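Fatty acid-binding protein 2 (Manduca sexta, PDB 1MDC) binds fatty acids one to one, holding the hydrophobic ligand inside a beta-barrel. Local coordinates at residues G18-A23 / A32-K37; D72-G77 / H93-D98. All coordinates share one frame; numbering follows the deposited sequence.

Contact 1 (G18-A23 / A32-K37); sequences GFLKSA and ALVSDK
L20 and L33 mark the closest backbone approach of segments 18-23 and 32-37, with 8.6 Å between L20 CA and L33 CA. At this distance the backbones do not touch, and side chains alone make the contact. No hydrogen bond crosses it. L20 carries most of the interface. Its CD1 methyl enters between two successive residues of the second helix. It meets L33 CB at 3.9 Å and V34 CG1 at 3.9 Å. The other branch of L20 turns to the outer part of L33, where L20 CD2 lies 4.0 Å from L33 CD1. The two methyls of L20 thus share the length of L33: one packs at its base, the other at its branched end. In L20, CG stands anti to its own carbonyl carbon (chi1 -65°), which sets the two methyls facing L33 and V34. V34 offers one methyl, CG1, at the edge of the contact. The separations are those of ordinary van der Waals packing.

L20 and L33 are buried, and L25 in the intervening loop packs on both. I30, from the second helix, also touches L20. The contact joins helices 16-21 and 27-35, the helix-turn-helix lid of the fatty-acid-binding protein fold. The bound palmitic acid comes within about 4 Å of the L20 side chain and also touches F19. On the barrel, F19 packs against I117 and S119 of strand 112-119 and against W122 and A126 of strand 122-131.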
ATOM      1  N   GLY A  18      -4.768   7.808  12.101  1.00 10.65           N
ATOM      2  CA  GLY A  18      -5.430   9.014  11.636  1.00  9.04           C
ATOM      3  C   GLY A  18      -5.890   8.857  10.233  1.00  9.37           C
ATOM      4  O   GLY A  18      -6.999   9.239   9.870  1.00  8.91           O
ATOM      5  N   PHE A  19      -5.023   8.269   9.427  1.00  8.37           N
ATOM      6  CA  PHE A  19      -5.407   8.059   8.056  1.00  8.06           C
ATOM      7  C   PHE A  19      -6.576   7.060   7.970  1.00  6.66           C
ATOM      8  O   PHE A  19      -7.489   7.251   7.181  1.00  8.82           O
ATOM      9  CB  PHE A  19      -4.216   7.429   7.198  1.00  4.21           C
ATOM     10  CG  PHE A  19      -4.701   6.810   5.919  1.00 10.12           C
ATOM     11  CD1 PHE A  19      -5.115   7.599   4.851  1.00 10.85           C
ATOM     12  CD2 PHE A  19      -4.738   5.435   5.783  1.00 12.99           C
ATOM     13  CE1 PHE A  19      -5.558   7.023   3.666  1.00 21.21           C
ATOM     14  CE2 PHE A  19      -5.204   4.838   4.592  1.00 14.94           C
ATOM     15  CZ  PHE A  19      -5.605   5.622   3.542  1.00 13.03           C
ATOM     16  N   LEU A  20      -6.555   5.977   8.748  1.00  8.06           N
ATOM     17  CA  LEU A  20      -7.638   5.000   8.663  1.00  8.49           C
ATOM     18  C   LEU A  20      -8.972   5.573   9.113  1.00  9.66           C
ATOM     19  O   LEU A  20     -10.035   5.194   8.609  1.00 13.95           O
ATOM     20  CB  LEU A  20      -7.292   3.795   9.469  1.00  9.59           C
ATOM     21  CG  LEU A  20      -6.073   3.053   8.891  1.00  8.74           C
ATOM     22  CD1 LEU A  20      -5.626   2.012   9.869  1.00 12.42           C
ATOM     23  CD2 LEU A  20      -6.412   2.360   7.596  1.00  8.81           C
ATOM     24  N   LYS A  21      -8.917   6.502  10.068  1.00 10.15           N
ATOM     25  CA  LYS A  21     -10.147   7.128  10.559  1.00  7.15           C
ATOM     26  C   LYS A  21     -10.774   7.937   9.436  1.00 10.01           C
ATOM     27  O   LYS A  21     -11.968   7.946   9.200  1.00 16.37           O
ATOM     28  CB  LYS A  21      -9.977   8.005  11.812  1.00 13.50           C
ATOM     29  CG  LYS A  21      -9.708   7.164  13.068  1.00 10.95           C
ATOM     30  CD  LYS A  21      -9.187   8.061  14.184  1.00 20.33           C
ATOM     31  CE  LYS A  21      -9.167   7.448  15.547  1.00 79.18           C
ATOM     32  NZ  LYS A  21      -8.102   8.063  16.351  1.00 82.63           N
ATOM     33  N   SER A  22      -9.938   8.628   8.707  1.00 11.95           N
ATOM     34  CA  SER A  22     -10.398   9.441   7.605  1.00  6.66           C
ATOM     35  C   SER A  22     -10.994   8.608   6.499  1.00  9.73           C
ATOM     36  O   SER A  22     -11.645   9.134   5.591  1.00  9.34           O
ATOM     37  CB  SER A  22      -9.224  10.288   7.078  1.00 15.23           C
ATOM     38  OG  SER A  22      -8.488   9.535   6.049  1.00 14.59           O
ATOM     39  N   ALA A  23     -10.758   7.300   6.586  1.00 12.36           N
ATOM     40  CA  ALA A  23     -11.280   6.400   5.582  1.00 12.38           C
ATOM     41  C   ALA A  23     -12.642   5.815   5.975  1.00 16.98           C
ATOM     42  O   ALA A  23     -13.281   5.071   5.208  1.00 15.77           O
ATOM     43  CB  ALA A  23     -10.259   5.380   5.101  1.00  9.79           C
ATOM     44  N   ALA A  32      -7.236  -3.990  13.705  1.00 13.68           N
ATOM     45  CA  ALA A  32      -6.517  -5.042  13.049  1.00 11.82           C
ATOM     46  C   ALA A  32      -5.434  -4.459  12.151  1.00 13.21           C
ATOM     47  O   ALA A  32      -4.297  -4.912  12.140  1.00 15.23           O
ATOM     48  CB  ALA A  32      -7.478  -5.941  12.266  1.00 16.13           C
ATOM     49  N   LEU A  33      -5.768  -3.434  11.381  1.00  9.71           N
ATOM     50  CA  LEU A  33      -4.763  -2.856  10.497  1.00  9.38           C
ATOM     51  C   LEU A  33      -3.587  -2.241  11.208  1.00 10.70           C
ATOM     52  O   LEU A  33      -2.433  -2.366  10.779  1.00 16.24           O
ATOM     53  CB  LEU A  33      -5.341  -1.877   9.467  1.00  8.94           C
ATOM     54  CG  LEU A  33      -6.172  -2.629   8.426  1.00 13.51           C
ATOM     55  CD1 LEU A  33      -6.980  -1.583   7.651  1.00 13.80           C
ATOM     56  CD2 LEU A  33      -5.236  -3.367   7.445  1.00 13.08           C
ATOM     57  N   VAL A  34      -3.865  -1.556  12.307  1.00  9.94           N
ATOM     58  CA  VAL A  34      -2.773  -0.927  13.020  1.00 11.78           C
ATOM     59  C   VAL A  34      -1.898  -1.937  13.725  1.00  8.34           C
ATOM     60  O   VAL A  34      -0.751  -1.666  14.031  1.00 16.38           O
ATOM     61  CB  VAL A  34      -3.079   0.282  13.949  1.00 19.24           C
ATOM     62  CG1 VAL A  34      -4.045   1.256  13.337  1.00 15.97           C
ATOM     63  CG2 VAL A  34      -3.454  -0.100  15.337  1.00 31.79           C
ATOM     64  N   SER A  35      -2.431  -3.100  13.999  0.50 24.42           N
ATOM     65  CA  SER A  35      -1.609  -4.072  14.709  0.50 32.26           C
ATOM     66  C   SER A  35      -0.825  -4.968  13.718  0.50 45.93           C
ATOM     67  O   SER A  35       0.049  -5.733  14.141  0.50 40.15           O
ATOM     68  CB  SER A  35      -2.429  -4.992  15.615  0.75 19.43           C
ATOM     69  OG  SER A  35      -3.175  -5.907  14.818  0.75 19.09           O
ATOM     70  N   ASP A  36      -1.162  -4.895  12.435  1.00 11.98           N
ATOM     71  CA  ASP A  36      -0.497  -5.754  11.452  1.00 11.04           C
ATOM     72  C   ASP A  36       1.001  -5.545  11.330  1.00 11.68           C
ATOM     73  O   ASP A  36       1.492  -4.468  11.629  1.00  9.89           O
ATOM     74  CB  ASP A  36      -1.117  -5.298  10.100  1.00 18.41           C
ATOM     75  CG  ASP A  36      -0.951  -6.153   8.861  1.00 22.71           C
ATOM     76  OD1 ASP A  36      -0.645  -7.374   9.127  1.00 22.02           O
ATOM     77  OD2 ASP A  36      -1.139  -5.727   7.735  1.00 20.55           O
ATOM     78  N   LYS A  37       1.714  -6.578  10.872  1.00 12.00           N
ATOM     79  CA  LYS A  37       3.159  -6.506  10.659  1.00  9.84           C
ATOM     80  C   LYS A  37       3.315  -7.074   9.240  1.00  8.21           C
ATOM     81  O   LYS A  37       3.832  -8.177   9.049  1.00 11.73           O
ATOM     82  CB  LYS A  37       3.971  -7.337  11.656  1.00 12.06           C
ATOM     83  CG  LYS A  37       4.034  -6.726  13.066  1.00 18.84           C
ATOM     84  CD  LYS A  37       4.886  -5.440  13.152  1.00 25.60           C
ATOM     85  CE  LYS A  37       5.007  -4.752  14.526  1.00 47.94           C
ATOM     86  NZ  LYS A  37       5.716  -3.438  14.511  1.00100.00           N
TER

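Contact 2 (D72-G77 / H93-D98); sequences DVIGAG and HVVKGD. With SO4 (sulfate ion), chain B.
I74 and V95 make the apolar part of the contact between segments 72-77 and 93-98. I74 CD1 lies 4.4 Å from V95 CG1, a loose approach of two methyl ends. Both side chains touch the bound palmitic acid, so they form part of the lining of the fatty-acid cavity. The strands are not sheet neighbours. Strand 78-87 runs between them and is hydrogen-bonded through its backbone to each of them, for example D72 with V80 and V94 with M83.

The polar part joins D72 and H93. D72 OD2 stands near the plane of the imidazole, at its edge, but stays 4.4 Å from H93 NE2, too far for a direct bond. S82 of the intervening strand closes the gap: its OG is hydrogen-bonded to both D72 OD2 and H93 NE2. The other carboxylate oxygen, D72 OD1, takes a weak bond from V73 N at 3.0 Å.

The sulfate, probably from the crystallisation liquor, binds the other ring nitrogen. H93 ND1 donates to sulfate O3 at 2.8 Å, nearly straight at 173° and in the ring plane. CG of H93 is anti to the backbone N (chi1 -173°), which places ND1 beside the sulfate and NE2 on the side of S82 and D72. Y84 stacks on the ring, F104 meets it at an angle, and Y84 OH and K106 NZ also bind the sulfate. Replacing H93 with alanine would probably leave sulfate O3 without this straight N-H bond and S82 OG without one of its partners.

With a partner at each nitrogen, the ring is probably held against turning. The anion on one side and the carboxylate beyond S82 on the other might favour a protonated imidazole in this crystal, though K106 on the same sulfate would probably offset part of that effect.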
ATOM      1  N   ASP A  72     -10.109  -3.892  -7.365  1.00  6.45           N
ATOM      2  CA  ASP A  72      -9.246  -4.555  -6.388  1.00 11.02           C
ATOM      3  C   ASP A  72      -9.801  -4.583  -4.955  1.00  8.64           C
ATOM      4  O   ASP A  72     -10.799  -3.949  -4.664  1.00 11.18           O
ATOM      5  CB  ASP A  72      -7.945  -3.665  -6.425  1.00 12.83           C
ATOM      6  CG  ASP A  72      -6.613  -4.155  -5.822  1.00 11.92           C
ATOM      7  OD1 ASP A  72      -6.526  -5.423  -5.590  1.00  8.03           O
ATOM      8  OD2 ASP A  72      -5.716  -3.386  -5.580  1.00 11.53           O
ATOM      9  N   VAL A  73      -9.128  -5.340  -4.088  1.00 10.23           N
ATOM     10  CA  VAL A  73      -9.493  -5.478  -2.689  1.00  9.72           C
ATOM     11  C   VAL A  73      -8.205  -5.330  -1.900  1.00  8.17           C
ATOM     12  O   VAL A  73      -7.266  -6.090  -2.110  1.00 10.30           O
ATOM     13  CB  VAL A  73     -10.135  -6.811  -2.400  1.00  9.14           C
ATOM     14  CG1 VAL A  73     -10.489  -6.799  -0.918  1.00 11.07           C
ATOM     15  CG2 VAL A  73     -11.381  -7.028  -3.245  1.00 10.93           C
ATOM     16  N   ILE A  74      -8.147  -4.343  -1.014  1.00 11.30           N
ATOM     17  CA  ILE A  74      -6.957  -4.110  -0.213  1.00 15.65           C
ATOM     18  C   ILE A  74      -7.267  -3.968   1.273  1.00 22.66           C
ATOM     19  O   ILE A  74      -8.432  -3.916   1.700  1.00 14.58           O
ATOM     20  CB  ILE A  74      -6.287  -2.810  -0.698  1.00 16.03           C
ATOM     21  CG1 ILE A  74      -7.218  -1.650  -0.518  1.00 15.18           C
ATOM     22  CG2 ILE A  74      -5.872  -2.898  -2.192  1.00 20.92           C
ATOM     23  CD1 ILE A  74      -6.455  -0.319  -0.511  1.00 26.03           C
ATOM     24  N   GLY A  75      -6.220  -3.893   2.086  1.00 17.04           N
ATOM     25  CA  GLY A  75      -6.458  -3.741   3.499  1.00 20.37           C
ATOM     26  C   GLY A  75      -7.175  -4.928   4.072  1.00 17.27           C
ATOM     27  O   GLY A  75      -6.806  -6.064   3.843  1.00 20.10           O
ATOM     28  N   ALA A  76      -8.205  -4.658   4.825  1.00 27.14           N
ATOM     29  CA  ALA A  76      -8.939  -5.728   5.426  1.00 29.81           C
ATOM     30  C   ALA A  76     -10.250  -5.922   4.732  1.00 26.81           C
ATOM     31  O   ALA A  76     -11.296  -5.844   5.344  1.00 31.84           O
ATOM     32  CB  ALA A  76      -9.158  -5.399   6.900  1.00 27.49           C
ATOM     33  N   GLY A  77     -10.168  -6.157   3.438  1.00 21.09           N
ATOM     34  CA  GLY A  77     -11.327  -6.391   2.600  1.00 10.68           C
ATOM     35  C   GLY A  77     -12.013  -5.201   1.955  1.00 19.34           C
ATOM     36  O   GLY A  77     -13.177  -5.343   1.580  1.00 16.83           O
ATOM     37  N   HIS A  93       0.606   4.351  -5.857  1.00  5.83           N
ATOM     38  CA  HIS A  93      -0.638   3.619  -5.955  1.00  7.05           C
ATOM     39  C   HIS A  93      -1.759   4.558  -5.625  1.00 14.11           C
ATOM     40  O   HIS A  93      -1.771   5.051  -4.503  1.00 11.29           O
ATOM     41  CB  HIS A  93      -0.589   2.590  -4.821  1.00  9.03           C
ATOM     42  CG  HIS A  93      -1.673   1.577  -4.761  1.00 14.37           C
ATOM     43  ND1 HIS A  93      -1.663   0.506  -3.776  1.00  8.73           N
ATOM     44  CD2 HIS A  93      -2.766   1.471  -5.516  1.00 17.47           C
ATOM     45  CE1 HIS A  93      -2.747  -0.206  -4.042  1.00  8.91           C
ATOM     46  NE2 HIS A  93      -3.443   0.323  -5.029  1.00 19.45           N
ATOM     47  N   VAL A  94      -2.654   4.816  -6.579  1.00  9.66           N
ATOM     48  CA  VAL A  94      -3.765   5.711  -6.333  1.00 21.33           C
ATOM     49  C   VAL A  94      -4.954   4.821  -6.117  1.00 12.19           C
ATOM     50  O   VAL A  94      -5.135   3.902  -6.915  1.00  6.84           O
ATOM     51  CB  VAL A  94      -4.071   6.661  -7.482  1.00 17.38           C
ATOM     52  CG1 VAL A  94      -5.279   7.585  -7.149  1.00 15.86           C
ATOM     53  CG2 VAL A  94      -2.815   7.409  -7.890  1.00 18.63           C
ATOM     54  N   VAL A  95      -5.749   5.057  -5.066  1.00  7.56           N
ATOM     55  CA  VAL A  95      -6.881   4.158  -4.887  1.00 13.59           C
ATOM     56  C   VAL A  95      -8.135   4.965  -4.752  1.00 18.43           C
ATOM     57  O   VAL A  95      -8.098   5.986  -4.080  1.00 14.43           O
ATOM     58  CB  VAL A  95      -6.729   3.200  -3.694  1.00 16.27           C
ATOM     59  CG1 VAL A  95      -5.434   2.386  -3.765  1.00 11.74           C
ATOM     60  CG2 VAL A  95      -6.704   4.010  -2.439  1.00 21.08           C
ATOM     61  N   LYS A  96      -9.224   4.520  -5.383  1.00  9.35           N
ATOM     62  CA  LYS A  96     -10.502   5.253  -5.302  1.00 12.14           C
ATOM     63  C   LYS A  96     -11.526   4.354  -4.641  1.00 14.62           C
ATOM     64  O   LYS A  96     -11.772   3.267  -5.125  1.00 10.40           O
ATOM     65  CB  LYS A  96     -11.028   5.795  -6.700  1.00 17.14           C
ATOM     66  CG  LYS A  96     -12.478   6.278  -6.749  1.00 99.61           C
ATOM     67  CD  LYS A  96     -12.926   6.960  -5.484  1.00 44.23           C
ATOM     68  CE  LYS A  96     -14.366   7.326  -5.661  1.00 99.77           C
ATOM     69  NZ  LYS A  96     -14.811   8.246  -4.638  1.00 86.56           N
ATOM     70  N   GLY A  97     -12.123   4.769  -3.537  1.00 12.79           N
ATOM     71  CA  GLY A  97     -13.098   3.907  -2.892  1.00 14.62           C
ATOM     72  C   GLY A  97     -14.345   4.695  -2.590  1.00 23.50           C
ATOM     73  O   GLY A  97     -14.426   5.856  -2.948  1.00 16.82           O
ATOM     74  N   ASP A  98     -15.328   4.105  -1.935  1.00 20.89           N
ATOM     75  CA  ASP A  98     -16.535   4.872  -1.639  1.00 28.18           C
ATOM     76  C   ASP A  98     -16.235   6.078  -0.756  1.00 15.66           C
ATOM     77  O   ASP A  98     -16.863   7.148  -0.868  1.00 18.00           O
ATOM     78  CB  ASP A  98     -17.459   4.065  -0.694  1.00 27.32           C
ATOM     79  CG  ASP A  98     -18.148   2.895  -1.250  1.00 68.53           C
ATOM     80  OD1 ASP A  98     -18.730   3.152  -2.405  1.00 53.63           O
ATOM     81  OD2 ASP A  98     -18.172   1.844  -0.644  1.00 99.97           O
TER
HETATM   82  S   SO4 B 200       0.592  -1.334  -1.889  1.00 76.87           S
HETATM   83  O1  SO4 B 200       1.154  -1.427  -3.241  1.00 56.01           O
HETATM   84  O2  SO4 B 200       1.637  -1.544  -0.909  1.00100.00           O
HETATM   85  O3  SO4 B 200       0.038   0.005  -1.642  1.00 69.51           O
HETATM   86  O4  SO4 B 200      -0.459  -2.378  -1.726  1.00 66.10           O

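In the fold
Contact 1 belongs to the helical lid and contact 2 to the barrel wall, and their centres lie about 13 Å apart. The two meet where L33 of the lid packs on the loop after strand 70-74, with L33 CD2 4.1 Å from G75 CA. Neither contact has a hydrogen bond across it. Contact 1 is buried and wholly apolar. Contact 2 is partly buried and mixed: hydrocarbon at one end, a serine-bridged polar group at the other. They hold different elements, yet both have residues beside the bound palmitic acid. The lid adds leucine and phenylalanine to its surroundings, the wall isoleucine and valine.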